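Long-range contacts in putative Transcriptional Regulator (Rhodococcus sp., PDB 2IA2), which probably binds DNA as an IclR-family transcriptional regulator, with a helix-turn-helix domain joined to a C-terminal domain of the kind that senses small effector molecules: residues Q203-A214 / V227-L238; S112-Y123 / M150-L158. All coordinates share one frame; numbering follows the deposited sequence.

How the interactions relate
Both contacts lie in the IclR C-terminal domain and share its six-stranded antiparallel sheet. Interaction 2 comes first along the chain and closes before interaction 1 opens. Their centres are about 16 Å apart. Interaction 1 pairs strands 209-217 and 223-232. Interaction 2 lays helix 149-156 on strands 110-117 and 120-127. Strands 223-232 and 110-117 are neighbours, with a probable hydrogen bond from Asn-228 N to Ser-112 O, so the two contacts meet directly. Arg-152 forms a salt bridge with Glu-204, and Met-150 packs near Ala-213. The helix therefore touches strands from both contacts. In relatives this domain receives the effector signal, and the same role is probable here.

Interaction 1: residues Q203-A214 / V227-L238; sequences QELEAGLRSMAA and VNISTPAARYSL
Val-227 and Ala-214 form a hydrogen-bonded pair in an antiparallel beta hairpin, part of the central sheet of the IclR C-terminal domain. Strands 209-214 and 227-232 run at 162° to each other. Asn-228 sets its CB 3.9 Å from Ala-213 CB, on the face that meets helix 149-156. Ile-229 exchanges two backbone bonds with Met-212, a selenomethionine. Its CB lies 4.1 Å from Met-212 CG, and helix 246-264 packs on both side chains. Met-212 CG sits between its own backbone N and carbonyl carbon (chi1 61°), and the bent chain brings CE to Thr-231 CG2. On the other face, Ser-230 OG is hydrogen-bonded to Ser-211 OG at 3.1 Å. Leu-209 CD1 touches the same hydroxyl. Thr-231 pairs with Arg-210 through two backbone bonds. Pro-232 lies opposite Leu-209, their side chains diverging. The strand then turns off, and Ala-233 N bonds to Gly-208 O from above the carbonyl plane. This carbonyl also takes a bond from a water that accepts from Ala-234 N.

The guanidinium of Arg-210 fits between two apolar groups. Ala-233 CB lies 3.7 Å above the centre of one face. The extended chain from CG to NE carries the group this far, and Asp-202 forms a salt bridge with NE. A leucine here has no guanidinium, and would probably leave Asp-202 without its charged mate and a gap between Ala-233 and Leu-238. Tyr-236 presents its carbonyl at the guanidinium edge, with O 2.7 Å from Arg-210 NH1. Leu-238 CD2 is over the face opposite Ala-233 CB, toward the rim and 3.6 Å from Arg-210 NE.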
loop_
_atom_site.group_PDB
_atom_site.type_symbol
_atom_site.label_atom_id
_atom_site.label_comp_id
_atom_site.label_asym_id
_atom_site.label_seq_id
_atom_site.Cartn_x
_atom_site.Cartn_y
_atom_site.Cartn_z
ATOM N N GLN A 203 19.165 -22.203 -22.500
ATOM C CA GLN A 203 19.662 -21.767 -23.825
ATOM C C GLN A 203 18.668 -21.842 -24.996
ATOM O O GLN A 203 19.059 -22.158 -26.112
ATOM C CB GLN A 203 20.980 -22.479 -24.190
ATOM C CG GLN A 203 21.883 -22.727 -23.000
ATOM C CD GLN A 203 23.183 -23.369 -23.364
ATOM O OE1 GLN A 203 23.879 -22.885 -24.245
ATOM N NE2 GLN A 203 23.550 -24.433 -22.656
ATOM N N GLU A 204 17.398 -21.524 -24.742
ATOM C CA GLU A 204 16.398 -21.475 -25.808
ATOM C C GLU A 204 16.265 -20.065 -26.389
ATOM O O GLU A 204 15.681 -19.878 -27.473
ATOM C CB GLU A 204 15.046 -21.942 -25.295
ATOM C CG GLU A 204 15.026 -23.420 -24.895
ATOM C CD GLU A 204 13.627 -23.917 -24.594
ATOM O OE1 GLU A 204 12.714 -23.628 -25.388
ATOM O OE2 GLU A 204 13.431 -24.609 -23.585
ATOM N N LEU A 205 16.811 -19.089 -25.667
ATOM C CA LEU A 205 16.739 -17.690 -26.088
ATOM C C LEU A 205 18.050 -17.354 -26.796
ATOM O O LEU A 205 18.063 -16.906 -27.947
ATOM C CB LEU A 205 16.489 -16.754 -24.888
ATOM C CG LEU A 205 16.325 -15.246 -25.169
ATOM C CD1 LEU A 205 15.214 -14.930 -26.171
ATOM C CD2 LEU A 205 16.106 -14.496 -23.846
ATOM N N GLU A 206 19.150 -17.622 -26.114
ATOM C CA GLU A 206 20.461 -17.360 -26.679
ATOM C C GLU A 206 21.399 -18.476 -26.223
ATOM O O GLU A 206 21.303 -18.964 -25.088
ATOM C CB GLU A 206 20.908 -15.959 -26.213
ATOM C CG GLU A 206 22.070 -15.381 -26.948
ATOM C CD GLU A 206 22.184 -13.898 -26.744
ATOM O OE1 GLU A 206 21.478 -13.130 -27.426
ATOM O OE2 GLU A 206 22.980 -13.485 -25.892
ATOM N N ALA A 207 22.287 -18.924 -27.108
ATOM C CA ALA A 207 23.210 -20.016 -26.765
ATOM C C ALA A 207 24.134 -19.545 -25.634
ATOM O O ALA A 207 24.551 -18.420 -25.628
ATOM C CB ALA A 207 24.047 -20.447 -27.998
ATOM N N GLY A 208 24.459 -20.424 -24.690
ATOM C CA GLY A 208 25.334 -20.019 -23.585
ATOM C C GLY A 208 24.631 -19.254 -22.461
ATOM O O GLY A 208 25.286 -18.804 -21.526
ATOM N N LEU A 209 23.318 -19.068 -22.557
ATOM C CA LEU A 209 22.596 -18.289 -21.513
ATOM C C LEU A 209 21.564 -19.131 -20.834
ATOM O O LEU A 209 20.782 -19.787 -21.501
ATOM C CB LEU A 209 21.914 -17.033 -22.113
ATOM C CG LEU A 209 20.922 -16.181 -21.280
ATOM C CD1 LEU A 209 21.636 -15.454 -20.155
ATOM C CD2 LEU A 209 20.348 -15.169 -22.159
ATOM N N ARG A 210 21.522 -19.087 -19.509
ATOM C CA ARG A 210 20.476 -19.764 -18.753
ATOM C C ARG A 210 19.703 -18.809 -17.836
ATOM O O ARG A 210 20.256 -17.840 -17.366
ATOM C CB ARG A 210 21.078 -20.868 -17.915
ATOM C CG ARG A 210 21.434 -22.087 -18.726
ATOM C CD ARG A 210 21.931 -23.175 -17.853
ATOM N NE ARG A 210 22.411 -24.266 -18.666
ATOM C CZ ARG A 210 23.458 -25.017 -18.348
ATOM N NH1 ARG A 210 24.151 -24.776 -17.226
ATOM N NH2 ARG A 210 23.801 -26.018 -19.162
ATOM N N SER A 211 18.437 -19.111 -17.576
ATOM C CA SER A 211 17.592 -18.260 -16.702
ATOM C C SER A 211 16.751 -19.161 -15.885
ATOM O O SER A 211 16.372 -20.220 -16.376
ATOM C CB SER A 211 16.657 -17.412 -17.544
ATOM O OG SER A 211 17.440 -16.482 -18.290
HETATM N N MSE A 212 16.406 -18.725 -14.669
HETATM C CA MSE A 212 15.400 -19.432 -13.866
HETATM C C MSE A 212 14.470 -18.428 -13.205
HETATM O O MSE A 212 14.927 -17.367 -12.810
HETATM C CB MSE A 212 16.061 -20.313 -12.818
HETATM C CG MSE A 212 16.920 -19.583 -11.795
HETATM SE SE MSE A 212 18.831 -20.287 -11.787
HETATM C CE MSE A 212 19.408 -19.799 -13.726
ATOM N N ALA A 213 13.190 -18.742 -13.122
ATOM C CA ALA A 213 12.203 -17.767 -12.665
ATOM C C ALA A 213 11.155 -18.397 -11.769
ATOM O O ALA A 213 10.908 -19.605 -11.830
ATOM C CB ALA A 213 11.527 -17.065 -13.860
ATOM N N ALA A 214 10.511 -17.568 -10.964
ATOM C CA ALA A 214 9.501 -18.020 -10.036
ATOM C C ALA A 214 8.375 -16.965 -10.078
ATOM O O ALA A 214 8.623 -15.788 -10.393
ATOM C CB ALA A 214 10.084 -18.088 -8.667
ATOM N N VAL A 227 10.030 -13.229 -11.028
ATOM C CA VAL A 227 11.381 -12.789 -10.663
ATOM C C VAL A 227 12.352 -13.853 -11.221
ATOM O O VAL A 227 12.013 -15.004 -11.228
ATOM C CB VAL A 227 11.502 -12.627 -9.108
ATOM C CG1 VAL A 227 10.999 -13.903 -8.359
ATOM C CG2 VAL A 227 12.925 -12.243 -8.690
ATOM N N ASN A 228 13.526 -13.452 -11.709
ATOM C CA ASN A 228 14.492 -14.401 -12.223
ATOM C C ASN A 228 15.887 -14.190 -11.686
ATOM O O ASN A 228 16.164 -13.193 -11.008
ATOM C CB ASN A 228 14.471 -14.459 -13.785
ATOM C CG ASN A 228 15.435 -13.491 -14.460
ATOM O OD1 ASN A 228 16.064 -12.666 -13.800
ATOM N ND2 ASN A 228 15.564 -13.593 -15.803
ATOM N N ILE A 229 16.739 -15.182 -11.952
ATOM C CA ILE A 229 18.189 -15.037 -11.945
ATOM C C ILE A 229 18.590 -15.428 -13.370
ATOM O O ILE A 229 18.070 -16.386 -13.896
ATOM C CB ILE A 229 18.864 -16.025 -10.969
ATOM C CG1 ILE A 229 18.477 -15.708 -9.516
ATOM C CG2 ILE A 229 20.396 -16.004 -11.150
ATOM C CD1 ILE A 229 18.765 -16.833 -8.529
ATOM N N SER A 230 19.497 -14.686 -13.998
ATOM C CA SER A 230 19.961 -15.049 -15.329
ATOM C C SER A 230 21.474 -15.211 -15.280
ATOM O O SER A 230 22.176 -14.420 -14.622
ATOM C CB SER A 230 19.573 -13.951 -16.346
ATOM O OG SER A 230 19.721 -14.414 -17.693
ATOM N N THR A 231 21.993 -16.218 -15.989
ATOM C CA THR A 231 23.431 -16.550 -15.891
ATOM C C THR A 231 23.988 -17.259 -17.121
ATOM O O THR A 231 23.259 -18.020 -17.787
ATOM C CB THR A 231 23.715 -17.374 -14.590
ATOM O OG1 THR A 231 25.115 -17.354 -14.325
ATOM C CG2 THR A 231 23.211 -18.813 -14.690
ATOM N N PRO A 232 25.273 -17.004 -17.460
ATOM C CA PRO A 232 25.882 -17.829 -18.518
ATOM C C PRO A 232 25.826 -19.298 -18.164
ATOM O O PRO A 232 26.007 -19.669 -17.012
ATOM C CB PRO A 232 27.358 -17.330 -18.575
ATOM C CG PRO A 232 27.213 -15.884 -18.156
ATOM C CD PRO A 232 26.215 -15.972 -16.990
ATOM N N ALA A 233 25.544 -20.126 -19.147
ATOM C CA ALA A 233 25.571 -21.561 -18.920
ATOM C C ALA A 233 26.926 -22.011 -18.328
ATOM O O ALA A 233 26.972 -22.962 -17.505
ATOM C CB ALA A 233 25.261 -22.293 -20.234
ATOM N N ALA A 234 28.029 -21.341 -18.693
ATOM C CA ALA A 234 29.376 -21.789 -18.238
ATOM C C ALA A 234 29.635 -21.629 -16.733
ATOM O O ALA A 234 30.518 -22.294 -16.175
ATOM C CB ALA A 234 30.465 -21.066 -19.043
ATOM N N ARG A 235 28.884 -20.773 -16.040
ATOM C CA ARG A 235 29.145 -20.557 -14.606
ATOM C C ARG A 235 28.588 -21.651 -13.672
ATOM O O ARG A 235 29.099 -21.831 -12.549
ATOM C CB ARG A 235 28.556 -19.222 -14.172
ATOM C CG ARG A 235 29.066 -18.016 -14.889
ATOM C CD ARG A 235 28.452 -16.703 -14.220
ATOM N NE ARG A 235 29.013 -16.484 -12.883
ATOM C CZ ARG A 235 30.281 -16.150 -12.698
ATOM N NH1 ARG A 235 31.104 -15.974 -13.762
ATOM N NH2 ARG A 235 30.734 -15.974 -11.469
ATOM N N TYR A 236 27.553 -22.387 -14.118
ATOM C CA TYR A 236 26.917 -23.463 -13.270
ATOM C C TYR A 236 26.472 -24.651 -14.120
ATOM O O TYR A 236 25.885 -24.460 -15.178
ATOM C CB TYR A 236 25.647 -22.920 -12.540
ATOM C CG TYR A 236 25.871 -21.676 -11.713
ATOM C CD1 TYR A 236 25.711 -20.405 -12.273
ATOM C CD2 TYR A 236 26.246 -21.758 -10.360
ATOM C CE1 TYR A 236 25.976 -19.266 -11.546
ATOM C CE2 TYR A 236 26.464 -20.578 -9.598
ATOM C CZ TYR A 236 26.358 -19.352 -10.212
ATOM O OH TYR A 236 26.598 -18.192 -9.470
ATOM N N SER A 237 26.661 -25.873 -13.648
ATOM C CA SER A 237 25.928 -27.022 -14.242
ATOM C C SER A 237 24.438 -26.888 -13.911
ATOM O O SER A 237 24.082 -26.164 -12.950
ATOM C CB SER A 237 26.432 -28.334 -13.661
ATOM O OG SER A 237 26.080 -28.391 -12.291
ATOM N N LEU A 238 23.575 -27.538 -14.696
ATOM C CA LEU A 238 22.148 -27.561 -14.369
ATOM C C LEU A 238 21.854 -27.998 -12.893
ATOM O O LEU A 238 20.980 -27.433 -12.210
ATOM C CB LEU A 238 21.384 -28.454 -15.336
ATOM C CG LEU A 238 21.206 -27.917 -16.749
ATOM C CD1 LEU A 238 20.536 -28.974 -17.622
ATOM C CD2 LEU A 238 20.409 -26.638 -16.751
HETATM O O HOH W 1 28.000 -19.676 -21.046
#

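Interaction 2: residues S112-Y123 / M150-L158; sequences SVSILDGADIVY and MGRVLLAGL
Met-150, a selenomethionine of helix 150-156, lies across the face of the beta hairpin that carries Ser-114, Ile-121 and Tyr-123. The helix crosses the first strand, 112-117, at -53°, with the axes 8.5 Å apart. This is helix-on-sheet packing in the IclR C-terminal domain, and it is almost wholly apolar.

The tight part surrounds Met-150. Its SE lies 3.2 Å from Ser-114 OG, a hydroxyl that the contact buries and that has no polar partner in the model. A bend at chi3 (-64°) turns the methyl CE toward Tyr-123, where it lies 3.5 Å from CZ. Ile-121 crosses the Met-150 chain at about a right angle, with its CD1 against CE. At the next helix residue, Ile-121 CG2 rests 3.4 Å from Gly-151 CA, right against the bare backbone. One turn on from Met-150, Leu-154 follows. Its CD1 meets the backbone between Ile-115 and Leu-116 and also touches Ile-121 CG2. Leu-116 and Leu-154 run past each other in opposite directions, with their CB atoms 4.0 Å apart.

Beyond them the packing is looser. Leu-116 CD2 reaches Leu-155 CD2 at 4.3 Å and touches Leu-158 CD2, near the exposed type II' turn from Asp-117 to Asp-120. Asp-117 forms a salt bridge there with Arg-142.

Strand 142-144 flanks the hairpin, with Leu-143 touching Ile-121 and Tyr-123. The Ala-156 carbonyl is hydrogen-bonded to Arg-194 of helix 183-196. Val-153 packs on Ala-213 and Ala-226, so helix 149-156 also spans strands 209-217 and 223-232.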
loop_
_atom_site.group_PDB
_atom_site.type_symbol
_atom_site.label_atom_id
_atom_site.label_comp_id
_atom_site.label_asym_id
_atom_site.label_seq_id
_atom_site.Cartn_x
_atom_site.Cartn_y
_atom_site.Cartn_z
ATOM N N SER A 112 16.010 -9.996 -11.988
ATOM C CA SER A 112 15.074 -9.076 -12.580
ATOM C C SER A 112 13.675 -9.412 -12.154
ATOM O O SER A 112 13.381 -10.579 -11.717
ATOM C CB SER A 112 15.080 -9.217 -14.098
ATOM O OG SER A 112 16.400 -9.055 -14.621
ATOM N N VAL A 113 12.775 -8.446 -12.378
ATOM C CA VAL A 113 11.344 -8.743 -12.236
ATOM C C VAL A 113 10.695 -8.305 -13.533
ATOM O O VAL A 113 11.033 -7.259 -14.062
ATOM C CB VAL A 113 10.723 -8.041 -10.971
ATOM C CG1 VAL A 113 9.181 -8.023 -11.031
ATOM C CG2 VAL A 113 11.167 -8.731 -9.697
ATOM N N SER A 114 9.730 -9.082 -14.034
ATOM C CA SER A 114 8.983 -8.650 -15.232
ATOM C C SER A 114 7.505 -8.904 -15.070
ATOM O O SER A 114 7.061 -9.614 -14.149
ATOM C CB SER A 114 9.465 -9.388 -16.498
ATOM O OG SER A 114 9.239 -10.783 -16.317
ATOM N N ILE A 115 6.731 -8.286 -15.962
ATOM C CA ILE A 115 5.305 -8.515 -16.001
ATOM C C ILE A 115 4.948 -8.873 -17.430
ATOM O O ILE A 115 5.767 -8.681 -18.321
ATOM C CB ILE A 115 4.530 -7.248 -15.530
ATOM C CG1 ILE A 115 4.829 -6.071 -16.478
ATOM C CG2 ILE A 115 4.856 -6.969 -14.046
ATOM C CD1 ILE A 115 3.968 -4.893 -16.293
ATOM N N LEU A 116 3.741 -9.387 -17.641
ATOM C CA LEU A 116 3.317 -9.828 -18.964
ATOM C C LEU A 116 2.573 -8.721 -19.704
ATOM O O LEU A 116 1.728 -8.035 -19.126
ATOM C CB LEU A 116 2.433 -11.073 -18.857
ATOM C CG LEU A 116 2.137 -11.810 -20.165
ATOM C CD1 LEU A 116 3.407 -12.416 -20.740
ATOM C CD2 LEU A 116 1.077 -12.880 -19.951
ATOM N N ASP A 117 2.894 -8.551 -20.983
ATOM C CA ASP A 117 2.149 -7.639 -21.845
ATOM C C ASP A 117 1.812 -8.296 -23.180
ATOM O O ASP A 117 2.637 -8.329 -24.092
ATOM C CB ASP A 117 2.944 -6.353 -22.078
ATOM C CG ASP A 117 2.125 -5.280 -22.769
ATOM O OD1 ASP A 117 0.958 -5.553 -23.119
ATOM O OD2 ASP A 117 2.649 -4.162 -22.962
ATOM N N GLY A 118 0.593 -8.818 -23.285
ATOM C CA GLY A 118 0.254 -9.755 -24.339
ATOM C C GLY A 118 1.284 -10.858 -24.488
ATOM O O GLY A 118 1.421 -11.714 -23.614
ATOM N N ALA A 119 2.009 -10.838 -25.602
ATOM C CA ALA A 119 2.836 -11.972 -25.998
ATOM C C ALA A 119 4.267 -11.813 -25.495
ATOM O O ALA A 119 5.104 -12.694 -25.689
ATOM C CB ALA A 119 2.818 -12.138 -27.509
ATOM N N ASP A 120 4.540 -10.685 -24.848
ATOM C CA ASP A 120 5.897 -10.350 -24.430
ATOM C C ASP A 120 5.935 -10.182 -22.947
ATOM O O ASP A 120 4.947 -9.920 -22.369
ATOM C CB ASP A 120 6.310 -8.987 -24.995
ATOM C CG ASP A 120 6.464 -8.994 -26.491
ATOM O OD1 ASP A 120 7.057 -9.948 -27.031
ATOM O OD2 ASP A 120 5.978 -8.033 -27.120
ATOM N N ILE A 121 7.101 -10.296 -22.347
ATOM C CA ILE A 121 7.324 -9.882 -20.946
ATOM C C ILE A 121 7.984 -8.548 -21.085
ATOM O O ILE A 121 8.619 -8.277 -22.138
ATOM C CB ILE A 121 8.251 -10.868 -20.165
ATOM C CG1 ILE A 121 9.693 -10.913 -20.771
ATOM C CG2 ILE A 121 7.612 -12.271 -20.118
ATOM C CD1 ILE A 121 10.752 -11.816 -19.930
ATOM N N VAL A 122 7.829 -7.724 -20.058
ATOM C CA VAL A 122 8.419 -6.363 -20.016
ATOM C C VAL A 122 9.200 -6.301 -18.721
ATOM O O VAL A 122 8.648 -6.590 -17.644
ATOM C CB VAL A 122 7.376 -5.196 -19.912
ATOM C CG1 VAL A 122 8.087 -3.818 -20.025
ATOM C CG2 VAL A 122 6.340 -5.283 -20.985
ATOM N N TYR A 123 10.475 -5.948 -18.815
ATOM C CA TYR A 123 11.294 -5.810 -17.615
ATOM C C TYR A 123 10.889 -4.581 -16.831
ATOM O O TYR A 123 10.885 -3.486 -17.378
ATOM C CB TYR A 123 12.762 -5.678 -17.979
ATOM C CG TYR A 123 13.388 -7.025 -18.273
ATOM C CD1 TYR A 123 13.030 -7.743 -19.422
ATOM C CD2 TYR A 123 14.299 -7.595 -17.378
ATOM C CE1 TYR A 123 13.598 -9.003 -19.704
ATOM C CE2 TYR A 123 14.896 -8.845 -17.653
ATOM C CZ TYR A 123 14.524 -9.533 -18.813
ATOM O OH TYR A 123 15.066 -10.754 -19.053
HETATM N N MSE A 150 10.876 -16.214 -17.169
HETATM C CA MSE A 150 9.814 -15.363 -16.638
HETATM C C MSE A 150 8.529 -15.460 -17.504
HETATM O O MSE A 150 7.439 -15.522 -16.979
HETATM C CB MSE A 150 10.302 -13.913 -16.550
HETATM C CG MSE A 150 11.282 -13.788 -15.402
HETATM SE SE MSE A 150 11.791 -11.989 -14.916
HETATM C CE MSE A 150 12.682 -11.425 -16.540
ATOM N N GLY A 151 8.678 -15.499 -18.815
ATOM C CA GLY A 151 7.539 -15.623 -19.707
ATOM C C GLY A 151 6.746 -16.879 -19.487
ATOM O O GLY A 151 5.511 -16.823 -19.453
ATOM N N ARG A 152 7.429 -18.017 -19.310
ATOM C CA ARG A 152 6.733 -19.287 -19.040
ATOM C C ARG A 152 6.060 -19.320 -17.719
ATOM O O ARG A 152 5.008 -19.926 -17.580
ATOM C CB ARG A 152 7.670 -20.486 -19.221
ATOM C CG ARG A 152 8.062 -20.547 -20.666
ATOM C CD ARG A 152 8.854 -21.805 -21.001
ATOM N NE ARG A 152 9.290 -21.741 -22.400
ATOM C CZ ARG A 152 10.128 -22.616 -22.962
ATOM N NH1 ARG A 152 10.609 -23.654 -22.268
ATOM N NH2 ARG A 152 10.472 -22.463 -24.230
ATOM N N VAL A 153 6.678 -18.703 -16.734
ATOM C CA VAL A 153 6.047 -18.468 -15.437
ATOM C C VAL A 153 4.769 -17.636 -15.574
ATOM O O VAL A 153 3.724 -17.945 -14.946
ATOM C CB VAL A 153 7.058 -17.794 -14.438
ATOM C CG1 VAL A 153 6.352 -17.247 -13.203
ATOM C CG2 VAL A 153 8.125 -18.812 -14.006
ATOM N N LEU A 154 4.839 -16.541 -16.335
ATOM C CA LEU A 154 3.677 -15.649 -16.481
ATOM C C LEU A 154 2.556 -16.342 -17.257
ATOM O O LEU A 154 1.377 -16.236 -16.856
ATOM C CB LEU A 154 4.074 -14.278 -17.140
ATOM C CG LEU A 154 4.918 -13.408 -16.174
ATOM C CD1 LEU A 154 5.704 -12.361 -16.931
ATOM C CD2 LEU A 154 4.031 -12.738 -15.092
ATOM N N LEU A 155 2.919 -17.035 -18.345
ATOM C CA LEU A 155 1.957 -17.813 -19.117
ATOM C C LEU A 155 1.251 -18.924 -18.305
ATOM O O LEU A 155 0.046 -19.163 -18.492
ATOM C CB LEU A 155 2.624 -18.417 -20.336
ATOM C CG LEU A 155 3.178 -17.419 -21.353
ATOM C CD1 LEU A 155 3.972 -18.167 -22.450
ATOM C CD2 LEU A 155 2.061 -16.580 -21.946
ATOM N N ALA A 156 1.984 -19.585 -17.400
ATOM C CA ALA A 156 1.401 -20.599 -16.532
ATOM C C ALA A 156 0.328 -19.987 -15.633
ATOM O O ALA A 156 -0.583 -20.694 -15.157
ATOM C CB ALA A 156 2.487 -21.293 -15.728
ATOM N N GLY A 157 0.401 -18.675 -15.429
ATOM C CA GLY A 157 -0.541 -17.966 -14.581
ATOM C C GLY A 157 -1.820 -17.591 -15.294
ATOM O O GLY A 157 -2.763 -17.245 -14.661
ATOM N N LEU A 158 -1.874 -17.674 -16.619
ATOM C CA LEU A 158 -3.098 -17.315 -17.340
ATOM C C LEU A 158 -4.292 -18.244 -17.047
ATOM O O LEU A 158 -4.079 -19.403 -16.764
ATOM C CB LEU A 158 -2.837 -17.334 -18.855
ATOM C CG LEU A 158 -1.932 -16.176 -19.316
ATOM C CD1 LEU A 158 -1.678 -16.306 -20.780
ATOM C CD2 LEU A 158 -2.553 -14.803 -18.941
#